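Local coordinates for myosin-2 (Saccharomyces cerevisiae, PDB 6IXO), which carries organelles and other cargo along actin cables as a class V myosin motor, here represented by its globular cargo-binding tail domain, at residues G101-W104 with L105-R109; I212-C215 with M216-H220. One frame throughout, in Å; residues are numbered along the deposited sequence.

Contact 1: G101-W104 with L105-R109; sequences GVFW and LANVR
The side-chain amide of N107 reaches back one turn to F103, where ND2 donates to F103 O at 2.9 Å in a fairly straight bond (161°). That donor stands above the carbonyl plane, while the backbone N of N107 reaches the same oxygen at 3.0 Å with much less tilt, so F103 O is gripped twice by one residue. ND2 also sits 3.5 Å above the centre of the F103 ring, an amide N over an aromatic face, with amide and ring planes 48° apart. The ring comes beneath it because F103 CG lies anti to the backbone N (chi1 178°). With an alanine here, ND2 would probably lose this aromatic floor and a gap would open beside the W104 ring. All this lies within helix 97-124 of the globular tail, which is built of helices and loops without strands; N107 also bonds outward through OD1 to A55 N and through ND2 to V51 O, tying helix 97-124 to the end of helix 48-51 and the start of helix 53-67. W104 brings CE3 to 4.1 Å from N107 CB and takes F103 CD2 over one face, 3.8 Å above its plane and toward the rim; F35 meets both rings. L105 N bonds to G101 O at 2.9 Å, and the side chain has CG set beside its own N and resting against the same oxygen, facing I158 and W162 of helix 134-180.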
loop_
_atom_site.group_PDB
_atom_site.type_symbol
_atom_site.label_atom_id
_atom_site.label_comp_id
_atom_site.label_asym_id
_atom_site.label_seq_id
_atom_site.Cartn_x
_atom_site.Cartn_y
_atom_site.Cartn_z
ATOM N N GLY A 101 -0.987 -0.171 8.814
ATOM C CA GLY A 101 -1.531 -0.829 7.634
ATOM C C GLY A 101 -0.705 -2.023 7.204
ATOM O O GLY A 101 -1.231 -3.054 6.810
ATOM N N VAL A 102 0.611 -1.892 7.245
ATOM C CA VAL A 102 1.452 -3.005 6.810
ATOM C C VAL A 102 1.293 -4.183 7.795
ATOM O O VAL A 102 1.226 -5.364 7.402
ATOM C CB VAL A 102 2.937 -2.571 6.720
ATOM C CG1 VAL A 102 3.830 -3.760 6.365
ATOM C CG2 VAL A 102 3.095 -1.402 5.629
ATOM N N PHE A 103 1.232 -3.820 9.065
ATOM C CA PHE A 103 0.999 -4.778 10.149
ATOM C C PHE A 103 -0.233 -5.620 9.838
ATOM O O PHE A 103 -0.196 -6.866 9.886
ATOM C CB PHE A 103 0.814 -4.011 11.468
ATOM C CG PHE A 103 0.507 -4.910 12.655
ATOM C CD1 PHE A 103 1.542 -5.515 13.361
ATOM C CD2 PHE A 103 -0.807 -5.085 13.075
ATOM C CE1 PHE A 103 1.265 -6.344 14.468
ATOM C CE2 PHE A 103 -1.089 -5.897 14.217
ATOM C CZ PHE A 103 -0.041 -6.506 14.890
ATOM N N TRP A 104 -1.348 -4.952 9.537
ATOM C CA TRP A 104 -2.584 -5.694 9.289
ATOM C C TRP A 104 -2.528 -6.469 7.978
ATOM O O TRP A 104 -3.070 -7.561 7.892
ATOM C CB TRP A 104 -3.814 -4.762 9.341
ATOM C CG TRP A 104 -4.164 -4.516 10.758
ATOM C CD1 TRP A 104 -4.037 -3.365 11.455
ATOM C CD2 TRP A 104 -4.598 -5.512 11.694
ATOM N NE1 TRP A 104 -4.393 -3.554 12.759
ATOM C CE2 TRP A 104 -4.731 -4.873 12.942
ATOM C CE3 TRP A 104 -4.884 -6.875 11.594
ATOM C CZ2 TRP A 104 -5.149 -5.548 14.080
ATOM C CZ3 TRP A 104 -5.277 -7.561 12.751
ATOM C CH2 TRP A 104 -5.414 -6.890 13.964
ATOM N N LEU A 105 -1.865 -5.927 6.956
ATOM C CA LEU A 105 -1.657 -6.710 5.738
ATOM C C LEU A 105 -0.906 -8.007 6.045
ATOM O O LEU A 105 -1.234 -9.076 5.503
ATOM C CB LEU A 105 -0.877 -5.876 4.687
ATOM C CG LEU A 105 -1.701 -4.715 4.050
ATOM C CD1 LEU A 105 -0.778 -3.824 3.151
ATOM C CD2 LEU A 105 -2.876 -5.256 3.240
ATOM N N ALA A 106 0.138 -7.908 6.874
ATOM C CA ALA A 106 0.932 -9.098 7.213
ATOM C C ALA A 106 0.029 -10.135 7.910
ATOM O O ALA A 106 0.077 -11.351 7.618
ATOM C CB ALA A 106 2.072 -8.736 8.112
ATOM N N ASN A 107 -0.793 -9.645 8.831
ATOM C CA ASN A 107 -1.600 -10.558 9.651
ATOM C C ASN A 107 -2.709 -11.228 8.860
ATOM O O ASN A 107 -2.985 -12.430 9.015
ATOM C CB ASN A 107 -2.160 -9.815 10.865
ATOM C CG ASN A 107 -1.189 -9.837 12.002
ATOM O OD1 ASN A 107 -1.107 -10.835 12.772
ATOM N ND2 ASN A 107 -0.346 -8.803 12.072
ATOM N N VAL A 108 -3.343 -10.463 7.987
ATOM C CA VAL A 108 -4.408 -11.036 7.155
ATOM C C VAL A 108 -3.786 -11.996 6.144
ATOM O O VAL A 108 -4.354 -13.063 5.842
ATOM C CB VAL A 108 -5.241 -9.932 6.467
ATOM C CG1 VAL A 108 -6.168 -10.529 5.421
ATOM C CG2 VAL A 108 -6.052 -9.163 7.530
ATOM N N ARG A 109 -2.583 -11.674 5.655
ATOM C CA ARG A 109 -1.911 -12.640 4.777
ATOM C C ARG A 109 -1.616 -13.936 5.535
ATOM O O ARG A 109 -1.684 -15.046 4.969
ATOM C CB ARG A 109 -0.595 -12.077 4.209
ATOM C CG ARG A 109 0.067 -13.025 3.215
ATOM C CD ARG A 109 -0.850 -13.264 2.007
ATOM N NE ARG A 109 -0.166 -14.004 0.931
ATOM C CZ ARG A 109 -0.770 -14.395 -0.199
ATOM N NH1 ARG A 109 -2.086 -14.141 -0.388
ATOM N NH2 ARG A 109 -0.070 -15.071 -1.116
#

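Contact 2: I212-C215 with M216-H220; sequences IYWC and MKSFH. With SO4 (sulfate ion), chain B.
M216 lies beside I212, both side chains pointing the same way, and its terminal CE meets I212 CG2 at 4.1 Å. This is the last part of helix 202-218, which ends in a Schellman motif whose C-prime residue is H220, with positive phi. M216 packs among F226 and V229 of helix 223-247. K217 follows with CG anti to its backbone N (chi1 -174°) and the rest of its chain extended, which lays the methylene groups alongside two aromatic residues: CD is 3.6 Å from Y213 OH and 3.8 Å from W214 CZ3. Its NZ makes a weak hydrogen bond to Y213 OH at 3.4 Å. Y213 CE2 in turn lies 3.7 Å above the W214 ring, over its centre. W214 NE1 gives weak bonds to two oxygens of a sulfate, probably from the crystallisation liquor, whose sulfur lies in the plane of the indole; H274 also binds this ion. S218 N bonds to W214 O at 2.8 Å, and OG stands near the indole plane, at its edge. OG is hydrogen-bonded with G41 N, joining the helix end to the loop there. F219, the first residue to leave helical geometry, still donates its N-H to C215 O, at a bent 142°. Its ring then turns a face to the C215 carbonyl group, and C215 SG makes an oblique sulfur-aromatic contact with it, 5.2 Å from the centroid of the F219 ring and 30° off the ring normal.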
loop_
_atom_site.group_PDB
_atom_site.type_symbol
_atom_site.label_atom_id
_atom_site.label_comp_id
_atom_site.label_asym_id
_atom_site.label_seq_id
_atom_site.Cartn_x
_atom_site.Cartn_y
_atom_site.Cartn_z
ATOM N N ILE A 212 7.325 3.380 4.187
ATOM C CA ILE A 212 6.744 2.221 3.508
ATOM C C ILE A 212 7.799 1.158 3.306
ATOM O O ILE A 212 7.588 -0.016 3.625
ATOM C CB ILE A 212 6.148 2.600 2.177
ATOM C CG1 ILE A 212 4.932 3.504 2.412
ATOM C CG2 ILE A 212 5.652 1.361 1.410
ATOM C CD1 ILE A 212 4.367 4.083 1.128
ATOM N N TYR A 213 8.953 1.567 2.789
ATOM C CA TYR A 213 10.029 0.599 2.568
ATOM C C TYR A 213 10.422 -0.171 3.818
ATOM O O TYR A 213 10.491 -1.433 3.811
ATOM C CB TYR A 213 11.269 1.349 2.010
ATOM C CG TYR A 213 12.477 0.440 1.866
ATOM C CD1 TYR A 213 12.659 -0.323 0.720
ATOM C CD2 TYR A 213 13.437 0.362 2.867
ATOM C CE1 TYR A 213 13.770 -1.135 0.564
ATOM C CE2 TYR A 213 14.560 -0.450 2.724
ATOM C CZ TYR A 213 14.714 -1.197 1.571
ATOM O OH TYR A 213 15.815 -1.999 1.403
ATOM N N TRP A 214 10.712 0.553 4.907
ATOM C CA TRP A 214 11.261 -0.123 6.101
ATOM C C TRP A 214 10.213 -0.942 6.856
ATOM O O TRP A 214 10.548 -1.980 7.427
ATOM C CB TRP A 214 11.907 0.892 7.040
ATOM C CG TRP A 214 13.258 1.251 6.574
ATOM C CD1 TRP A 214 13.672 2.461 6.045
ATOM C CD2 TRP A 214 14.387 0.374 6.513
ATOM N NE1 TRP A 214 15.005 2.376 5.703
ATOM C CE2 TRP A 214 15.461 1.108 5.975
ATOM C CE3 TRP A 214 14.592 -0.970 6.870
ATOM C CZ2 TRP A 214 16.728 0.548 5.783
ATOM C CZ3 TRP A 214 15.840 -1.518 6.686
ATOM C CH2 TRP A 214 16.896 -0.763 6.144
ATOM N N CYS A 215 8.942 -0.502 6.834
ATOM C CA CYS A 215 7.853 -1.283 7.480
ATOM C C CYS A 215 7.659 -2.588 6.734
ATOM O O CYS A 215 7.538 -3.677 7.339
ATOM C CB CYS A 215 6.527 -0.465 7.520
ATOM S SG CYS A 215 6.582 0.812 8.806
ATOM N N MET A 216 7.648 -2.502 5.406
ATOM C CA MET A 216 7.536 -3.713 4.592
ATOM C C MET A 216 8.722 -4.633 4.735
ATOM O O MET A 216 8.562 -5.863 4.854
ATOM C CB MET A 216 7.339 -3.344 3.133
ATOM C CG MET A 216 5.990 -2.662 2.978
ATOM S SD MET A 216 5.284 -3.058 1.406
ATOM C CE MET A 216 3.700 -2.239 1.535
ATOM N N LYS A 217 9.922 -4.060 4.741
ATOM C CA LYS A 217 11.119 -4.876 4.970
ATOM C C LYS A 217 11.135 -5.543 6.364
ATOM O O LYS A 217 11.369 -6.775 6.514
ATOM C CB LYS A 217 12.375 -3.999 4.778
ATOM C CG LYS A 217 13.655 -4.801 4.842
ATOM C CD LYS A 217 14.819 -4.117 4.133
ATOM C CE LYS A 217 16.004 -5.101 4.024
ATOM N NZ LYS A 217 17.067 -4.627 3.085
ATOM N N SER A 218 10.889 -4.732 7.392
ATOM C CA SER A 218 11.010 -5.219 8.764
ATOM C C SER A 218 9.899 -6.190 9.068
ATOM O O SER A 218 10.097 -7.108 9.882
ATOM C CB SER A 218 10.974 -4.095 9.789
ATOM O OG SER A 218 12.101 -3.238 9.667
ATOM N N PHE A 219 8.730 -5.987 8.447
ATOM C CA PHE A 219 7.582 -6.851 8.760
ATOM C C PHE A 219 7.518 -8.050 7.834
ATOM O O PHE A 219 6.480 -8.715 7.769
ATOM C CB PHE A 219 6.243 -6.087 8.691
ATOM C CG PHE A 219 6.097 -5.019 9.742
ATOM C CD1 PHE A 219 7.097 -4.813 10.695
ATOM C CD2 PHE A 219 4.972 -4.186 9.754
ATOM C CE1 PHE A 219 6.990 -3.806 11.652
ATOM C CE2 PHE A 219 4.853 -3.185 10.705
ATOM C CZ PHE A 219 5.872 -2.993 11.662
ATOM N N HIS A 220 8.619 -8.303 7.117
ATOM C CA HIS A 220 8.766 -9.473 6.259
ATOM C C HIS A 220 7.690 -9.541 5.183
ATOM O O HIS A 220 7.148 -10.589 4.908
ATOM C CB HIS A 220 8.746 -10.760 7.119
ATOM C CG HIS A 220 9.670 -10.695 8.294
ATOM N ND1 HIS A 220 11.042 -10.730 8.158
ATOM C CD2 HIS A 220 9.423 -10.567 9.618
ATOM C CE1 HIS A 220 11.599 -10.648 9.352
ATOM N NE2 HIS A 220 10.642 -10.548 10.256
HETATM S S SO4 B . 17.553 4.317 3.867
HETATM O O1 SO4 B . 17.818 5.376 2.898
HETATM O O2 SO4 B . 17.016 4.894 5.097
HETATM O O3 SO4 B . 18.793 3.603 4.152
HETATM O O4 SO4 B . 16.579 3.385 3.313
#

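How the contacts relate
From the N terminus, contact 1 comes first, on the early turns of helix 97-124; contact 2 follows at the end of helix 202-218. Each joins residues only a turn apart, so neither closes a long loop, and they stand in series without nesting or crossing. Helix 134-180 intervenes in sequence, yet their centres are about 11 Å apart and they touch directly: V102 CG1 packs at 3.6 Å from F219 CD2 and at 3.8 Å from C215 O. The end of the later helix thus rests on the earlier one. V51 extends the junction, bonding through its carbonyl to contact 1 and touching F219 of contact 2.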